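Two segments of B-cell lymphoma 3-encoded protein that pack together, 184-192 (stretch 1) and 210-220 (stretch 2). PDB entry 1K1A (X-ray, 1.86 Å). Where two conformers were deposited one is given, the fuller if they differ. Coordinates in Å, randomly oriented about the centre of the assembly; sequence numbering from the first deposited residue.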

# COMPACT_ATOMS: atom_id res chain seq x y z
N SER A 184 -20.26 -9.56 3.47
CA SER A 184 -19.53 -10.73 3.02
C SER A 184 -18.08 -10.72 3.53
O SER A 184 -17.46 -9.65 3.65
N SER A 185 -17.55 -11.91 3.80
CA SER A 185 -16.18 -12.05 4.31
C SER A 185 -15.25 -12.65 3.25
O SER A 185 -15.68 -12.99 2.15
N ALA A 186 -13.97 -12.77 3.59
CA ALA A 186 -13.00 -13.39 2.71
C ALA A 186 -13.48 -14.79 2.32
O ALA A 186 -13.34 -15.22 1.17
N LEU A 187 -14.04 -15.50 3.28
CA LEU A 187 -14.48 -16.87 3.04
C LEU A 187 -15.66 -16.97 2.06
O LEU A 187 -15.74 -17.92 1.27
N HIS A 188 -16.58 -15.99 2.10
CA HIS A 188 -17.67 -15.98 1.12
C HIS A 188 -17.08 -15.96 -0.28
O HIS A 188 -17.50 -16.71 -1.15
N SER A 189 -16.09 -15.08 -0.49
CA SER A 189 -15.47 -14.93 -1.80
C SER A 189 -14.75 -16.18 -2.27
O SER A 189 -14.96 -16.63 -3.42
N ALA A 190 -13.91 -16.74 -1.41
CA ALA A 190 -13.16 -17.95 -1.75
C ALA A 190 -14.10 -19.12 -1.99
O ALA A 190 -13.90 -19.90 -2.93
N SER A 191 -15.12 -19.24 -1.15
CA SER A 191 -16.08 -20.34 -1.26
C SER A 191 -16.93 -20.24 -2.52
O SER A 191 -17.13 -21.24 -3.22
N GLY A 192 -17.44 -19.05 -2.80
CA GLY A 192 -18.29 -18.82 -3.96
C GLY A 192 -17.58 -18.99 -5.29
O GLY A 192 -18.20 -19.30 -6.30
N SER A 210 -20.28 -19.67 9.37
CA SER A 210 -21.69 -19.44 9.71
C SER A 210 -22.05 -17.96 9.60
O SER A 210 -23.19 -17.57 9.85
N LEU A 211 -21.08 -17.15 9.22
CA LEU A 211 -21.29 -15.71 9.11
C LEU A 211 -22.22 -15.38 7.95
O LEU A 211 -21.97 -15.76 6.81
N LYS A 212 -23.31 -14.67 8.25
CA LYS A 212 -24.30 -14.31 7.22
C LYS A 212 -24.03 -12.95 6.61
O LYS A 212 -23.61 -12.02 7.30
N ASN A 213 -24.25 -12.83 5.30
CA ASN A 213 -24.17 -11.52 4.65
C ASN A 213 -25.56 -10.89 4.54
O ASN A 213 -26.52 -11.41 5.11
N CYS A 214 -25.65 -9.78 3.83
CA CYS A 214 -26.93 -9.05 3.74
C CYS A 214 -27.99 -9.86 3.00
O CYS A 214 -29.19 -9.62 3.17
N HIS A 215 -27.55 -10.80 2.19
CA HIS A 215 -28.47 -11.66 1.45
C HIS A 215 -28.83 -12.87 2.31
O HIS A 215 -29.59 -13.74 1.89
N ASN A 216 -28.30 -12.90 3.53
CA ASN A 216 -28.54 -13.99 4.47
C ASN A 216 -27.81 -15.28 4.08
O ASN A 216 -28.13 -16.35 4.57
N ASP A 217 -26.82 -15.15 3.21
CA ASP A 217 -26.01 -16.28 2.77
C ASP A 217 -24.79 -16.48 3.68
O ASP A 217 -24.18 -15.50 4.12
N THR A 218 -24.44 -17.73 3.96
CA THR A 218 -23.18 -18.04 4.66
C THR A 218 -22.22 -18.60 3.62
O THR A 218 -22.65 -18.99 2.53
N PRO A 219 -20.93 -18.66 3.93
CA PRO A 219 -19.97 -19.23 3.00
C PRO A 219 -20.37 -20.66 2.62
O PRO A 219 -20.11 -21.11 1.50
N LEU A 220 -21.02 -21.35 3.54
CA LEU A 220 -21.49 -22.70 3.27
C LEU A 220 -22.55 -22.68 2.16
O LEU A 220 -22.50 -23.47 1.22

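Two side-chain hydrogen bonds pin the helix of stretch 1 and the residues before it to the irregular chain of stretch 2. The shorter is donated by Ser191, whose CA-to-CB bond points toward stretch 2; its t rotamer (chi1 174°) places OG 2.7 Å from Pro219 O. The second joins the loop ahead of the helix to the turn of stretch 2: Asn213, pointing toward stretch 1 in a p rotamer, donates from ND2 to Ser184 OG at 3.1 Å with an angle of 151°. Ser184 itself leaves its backbone sideways and adopts the m rotamer.

The other end of the Asn213 amide organises its own stretch. Asn213 OD1 accepts from Asp217 N at 3.0 Å and, weakly, from His215 N at 2.9 Å, while Asn213 N donates to Asp217 O at 2.9 Å. These bonds brace the type I turn from Asn213 to Asn216, so a single side chain both stabilises the turn and reaches across to Ser184. Elsewhere within stretch 2, His215 ND1 donates to Asp217 OD2 at 3.1 Å and Lys212 NZ to Asn216 O at 2.7 Å; neither bond crosses to stretch 1.

Between the two cross-stretch bonds lies His188, the most heavily covered residue of stretch 1. Its CA-to-CB bond points sideways, but chi1 of -71° (m) and chi2 of -93° bring the imidazole nearer to stretch 2. Two carbonyls lie at the ring edge, near its plane: Leu211 O is 3.1 Å from His188 NE2, and Asp217 O is 3.0 Å from His188 CE1. Over one face sits Pro219, its CD 3.9 Å from the ring centroid and 24° off the normal, a CH-pi contact. His188 ND1, although 3.8 Å from Asn213 ND2, is buried by the contact without a polar partner.

Pro219 matches His188 in covered area and links the polar and apolar parts of the interface. Besides lying over the imidazole, it packs against Leu187, with Leu187 CG 3.7 Å from Pro219 CB; Leu187 points toward stretch 2 with chi1 t and chi2 p. Farther along, Leu211 points toward stretch 1 with the same t, p combination and sets CD2 4.0 Å from CB of Ser185, the N-cap residue, which is itself directed toward stretch 2 in a p rotamer. Ala186, Ser189 and Ala190 make no contact with stretch 2.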

# COMPACT_ATOMS: atom_id res chain seq x y z
CB SER A 184 -19.55 -10.83 1.49
OG SER A 184 -20.83 -11.22 1.02
CB SER A 185 -16.18 -12.95 5.54
OG SER A 185 -16.57 -14.28 5.20
CB ALA A 186 -11.65 -13.48 3.41
CB LEU A 187 -14.79 -17.58 4.36
CG LEU A 187 -14.97 -19.09 4.29
CD1 LEU A 187 -13.75 -19.76 3.70
CD2 LEU A 187 -15.29 -19.65 5.68
CB HIS A 188 -18.56 -14.74 1.26
CG HIS A 188 -19.42 -14.73 2.48
ND1 HIS A 188 -20.71 -15.22 2.49
CD2 HIS A 188 -19.19 -14.25 3.72
CE1 HIS A 188 -21.23 -15.05 3.69
NE2 HIS A 188 -20.33 -14.46 4.46
CB SER A 189 -14.50 -13.74 -1.80
OG SER A 189 -15.18 -12.52 -2.04
CB ALA A 190 -12.16 -18.29 -0.64
CB SER A 191 -16.99 -20.38 -0.02
OG SER A 191 -18.01 -21.36 -0.19
CB SER A 210 -21.98 -19.93 11.13
OG SER A 210 -21.45 -19.03 12.09
CB LEU A 211 -19.95 -15.01 8.93
CG LEU A 211 -19.97 -13.49 9.00
CD1 LEU A 211 -20.55 -13.01 10.32
CD2 LEU A 211 -18.56 -12.97 8.80
CB LYS A 212 -25.71 -14.33 7.82
CG LYS A 212 -26.09 -15.62 8.51
CD LYS A 212 -27.50 -15.53 9.10
CE LYS A 212 -28.55 -15.43 8.01
NZ LYS A 212 -28.65 -16.70 7.22
CB ASN A 213 -23.46 -11.58 3.28
CG ASN A 213 -24.18 -12.47 2.25
OD1 ASN A 213 -25.37 -12.73 2.34
ND2 ASN A 213 -23.43 -12.91 1.26
CB CYS A 214 -26.73 -7.70 3.05
SG CYS A 214 -26.08 -7.79 1.38
CB HIS A 215 -27.84 -12.10 0.12
CG HIS A 215 -28.78 -12.83 -0.79
ND1 HIS A 215 -28.44 -14.02 -1.40
CD2 HIS A 215 -30.03 -12.54 -1.21
CE1 HIS A 215 -29.45 -14.43 -2.16
NE2 HIS A 215 -30.43 -13.55 -2.05
CB ASN A 216 -30.05 -14.27 4.63
CG ASN A 216 -30.82 -13.07 5.18
OD1 ASN A 216 -32.05 -13.00 5.05
ND2 ASN A 216 -30.10 -12.14 5.80
CB ASP A 217 -25.49 -16.02 1.36
CG ASP A 217 -26.44 -16.50 0.28
OD1 ASP A 217 -27.42 -17.20 0.59
OD2 ASP A 217 -26.26 -16.22 -0.92
CB THR A 218 -23.39 -19.09 5.77
OG1 THR A 218 -23.94 -20.29 5.19
CG2 THR A 218 -24.43 -18.64 6.78
CB PRO A 219 -18.66 -19.23 3.80
CG PRO A 219 -18.84 -18.11 4.78
CD PRO A 219 -20.29 -18.17 5.17
CB LEU A 220 -22.05 -23.35 4.54
CG LEU A 220 -21.50 -24.74 4.87
CD1 LEU A 220 -22.44 -25.48 5.83
CD2 LEU A 220 -21.28 -25.56 3.60